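Local atomic coordinates of histidyl-trna synthetase (Thermus thermophilus, PDB entry 1H4V), a protein that catalyses the ATP-dependent joining of L-histidine to tRNA(His), releasing AMP and diphosphate, and works as a homodimer of the class II aminoacyl-tRNA synthetase family. Residues A85-Y90 / G286-L291. Sequence-based numbering, arbitrary orientation.
Sequences AMVRAY and GRYDGL
Val87 meets both Leu291 and Tyr288 with a single methyl group, CG2. Val87 CG2 lies 3.7 Å from Leu291 CD2. Tyr288 CE1 is a little farther from Val87 CG2, at 4.1 Å. In the valine, CG1 is anti to the backbone N (chi1 170°), which leaves CG2 anti to the carbonyl carbon and directed at the other segment. Val87 and Leu291 meet methyl to methyl, their side chains running at an angle to one another. Val87 and Tyr288 instead point in roughly opposite directions, and the methyl meets the ring at a slant. No hydrogen bond links the two segments, and the three touching residues are buried. Both segments belong to the catalytic domain, which has the antiparallel-sheet fold of class II synthetases. Residues 286-290 belong to the glycine-rich GGGGRYDG segment, a signature of histidyl-tRNA synthetases. Val87 sits on helix 83-92. A type I turn runs from Tyr288 to Leu291 and leads from strand 281-287 of the large sheet into helix 291-294, with Gly290 at the N-cap. The Tyr288 ring packs on Leu132 of strand 123-132, and its OH makes a weak hydrogen bond to Glu130. Arg287, just before the turn, donates from NH1 to OD2 of Asp289 within it, at 3.2 Å, as part of a salt bridge. The carboxylate uses its syn lone pair and lies at the edge of the guanidinium, close to its plane. Asp289 OD2 also accepts from Gly302 N, and Arg287 NH2 forms a second salt bridge with Asp140. Arg88 extends to the dimer interface and pairs with Asp11 of the second subunit.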
loop_
_atom_site.group_PDB
_atom_site.type_symbol
_atom_site.label_atom_id
_atom_site.label_comp_id
_atom_site.label_asym_id
_atom_site.label_seq_id
_atom_site.Cartn_x
_atom_site.Cartn_y
_atom_site.Cartn_z
ATOM N N ALA A 85 11.886 9.892 -7.288
ATOM C CA ALA A 85 11.886 9.438 -5.895
ATOM C C ALA A 85 12.797 8.228 -5.718
ATOM O O ALA A 85 13.502 8.111 -4.719
ATOM C CB ALA A 85 10.475 9.086 -5.458
ATOM N N MET A 86 12.780 7.327 -6.693
ATOM C CA MET A 86 13.613 6.129 -6.628
ATOM C C MET A 86 15.078 6.482 -6.795
ATOM O O MET A 86 15.922 5.946 -6.078
ATOM C CB MET A 86 13.151 5.109 -7.677
ATOM C CG MET A 86 11.756 4.598 -7.336
ATOM S SD MET A 86 10.873 3.751 -8.630
ATOM C CE MET A 86 11.559 2.082 -8.429
ATOM N N VAL A 87 15.375 7.388 -7.724
ATOM C CA VAL A 87 16.755 7.837 -7.937
ATOM C C VAL A 87 17.235 8.532 -6.661
ATOM O O VAL A 87 18.377 8.352 -6.238
ATOM C CB VAL A 87 16.862 8.848 -9.100
ATOM C CG1 VAL A 87 18.262 9.464 -9.123
ATOM C CG2 VAL A 87 16.568 8.163 -10.423
ATOM N N ARG A 88 16.349 9.315 -6.047
ATOM C CA ARG A 88 16.666 10.028 -4.816
ATOM C C ARG A 88 16.969 9.024 -3.706
ATOM O O ARG A 88 17.786 9.287 -2.824
ATOM C CB ARG A 88 15.494 10.939 -4.426
ATOM C CG ARG A 88 15.766 11.934 -3.287
ATOM C CD ARG A 88 15.673 11.263 -1.920
ATOM N NE ARG A 88 14.368 10.639 -1.724
ATOM C CZ ARG A 88 14.151 9.593 -0.936
ATOM N NH1 ARG A 88 15.151 9.048 -0.262
ATOM N NH2 ARG A 88 12.939 9.077 -0.840
ATOM N N ALA A 89 16.316 7.867 -3.754
ATOM C CA ALA A 89 16.544 6.830 -2.750
ATOM C C ALA A 89 17.868 6.102 -3.014
ATOM O O ALA A 89 18.599 5.777 -2.079
ATOM C CB ALA A 89 15.379 5.829 -2.744
ATOM N N TYR A 90 18.163 5.850 -4.286
ATOM C CA TYR A 90 19.394 5.171 -4.686
ATOM C C TYR A 90 20.582 5.993 -4.171
ATOM O O TYR A 90 21.584 5.450 -3.695
ATOM C CB TYR A 90 19.437 5.078 -6.215
ATOM C CG TYR A 90 20.716 4.538 -6.818
ATOM C CD1 TYR A 90 20.830 3.190 -7.172
ATOM C CD2 TYR A 90 21.788 5.386 -7.103
ATOM C CE1 TYR A 90 21.983 2.700 -7.807
ATOM C CE2 TYR A 90 22.945 4.910 -7.734
ATOM C CZ TYR A 90 23.036 3.569 -8.087
ATOM O OH TYR A 90 24.163 3.099 -8.737
ATOM N N GLY A 286 11.820 4.408 -20.568
ATOM C CA GLY A 286 13.030 4.587 -21.338
ATOM C C GLY A 286 14.205 4.963 -20.468
ATOM O O GLY A 286 14.117 4.952 -19.242
ATOM N N ARG A 287 15.309 5.303 -21.123
ATOM C CA ARG A 287 16.548 5.661 -20.452
ATOM C C ARG A 287 16.543 7.138 -20.053
ATOM O O ARG A 287 15.994 7.982 -20.767
ATOM C CB ARG A 287 17.708 5.312 -21.393
ATOM C CG ARG A 287 19.103 5.564 -20.865
ATOM C CD ARG A 287 20.109 4.841 -21.749
ATOM N NE ARG A 287 20.099 3.394 -21.522
ATOM C CZ ARG A 287 20.611 2.813 -20.437
ATOM N NH1 ARG A 287 21.173 3.553 -19.485
ATOM N NH2 ARG A 287 20.575 1.495 -20.298
ATOM N N TYR A 288 17.145 7.443 -18.908
ATOM C CA TYR A 288 17.186 8.813 -18.388
ATOM C C TYR A 288 18.470 9.101 -17.620
ATOM O O TYR A 288 18.433 9.433 -16.433
ATOM C CB TYR A 288 16.005 9.032 -17.458
ATOM C CG TYR A 288 15.882 7.942 -16.422
ATOM C CD1 TYR A 288 16.662 7.957 -15.261
ATOM C CD2 TYR A 288 15.016 6.866 -16.620
ATOM C CE1 TYR A 288 16.584 6.932 -14.334
ATOM C CE2 TYR A 288 14.931 5.836 -15.699
ATOM C CZ TYR A 288 15.719 5.873 -14.562
ATOM O OH TYR A 288 15.663 4.837 -13.668
ATOM N N ASP A 289 19.595 9.017 -18.313
ATOM C CA ASP A 289 20.904 9.216 -17.703
ATOM C C ASP A 289 21.262 10.512 -16.957
ATOM O O ASP A 289 22.144 10.486 -16.102
ATOM C CB ASP A 289 21.974 8.902 -18.755
ATOM C CG ASP A 289 21.859 7.469 -19.287
ATOM O OD1 ASP A 289 22.567 7.129 -20.257
ATOM O OD2 ASP A 289 21.054 6.683 -18.731
ATOM N N GLY A 290 20.598 11.629 -17.234
ATOM C CA GLY A 290 20.959 12.856 -16.532
ATOM C C GLY A 290 20.130 13.295 -15.326
ATOM O O GLY A 290 20.346 14.381 -14.783
ATOM N N LEU A 291 19.196 12.458 -14.886
ATOM C CA LEU A 291 18.338 12.804 -13.762
ATOM C C LEU A 291 19.063 12.852 -12.417
ATOM O O LEU A 291 18.770 13.710 -11.578
ATOM C CB LEU A 291 17.150 11.829 -13.688
ATOM C CG LEU A 291 16.190 11.977 -12.504
ATOM C CD1 LEU A 291 15.493 13.318 -12.554
ATOM C CD2 LEU A 291 15.173 10.862 -12.553
#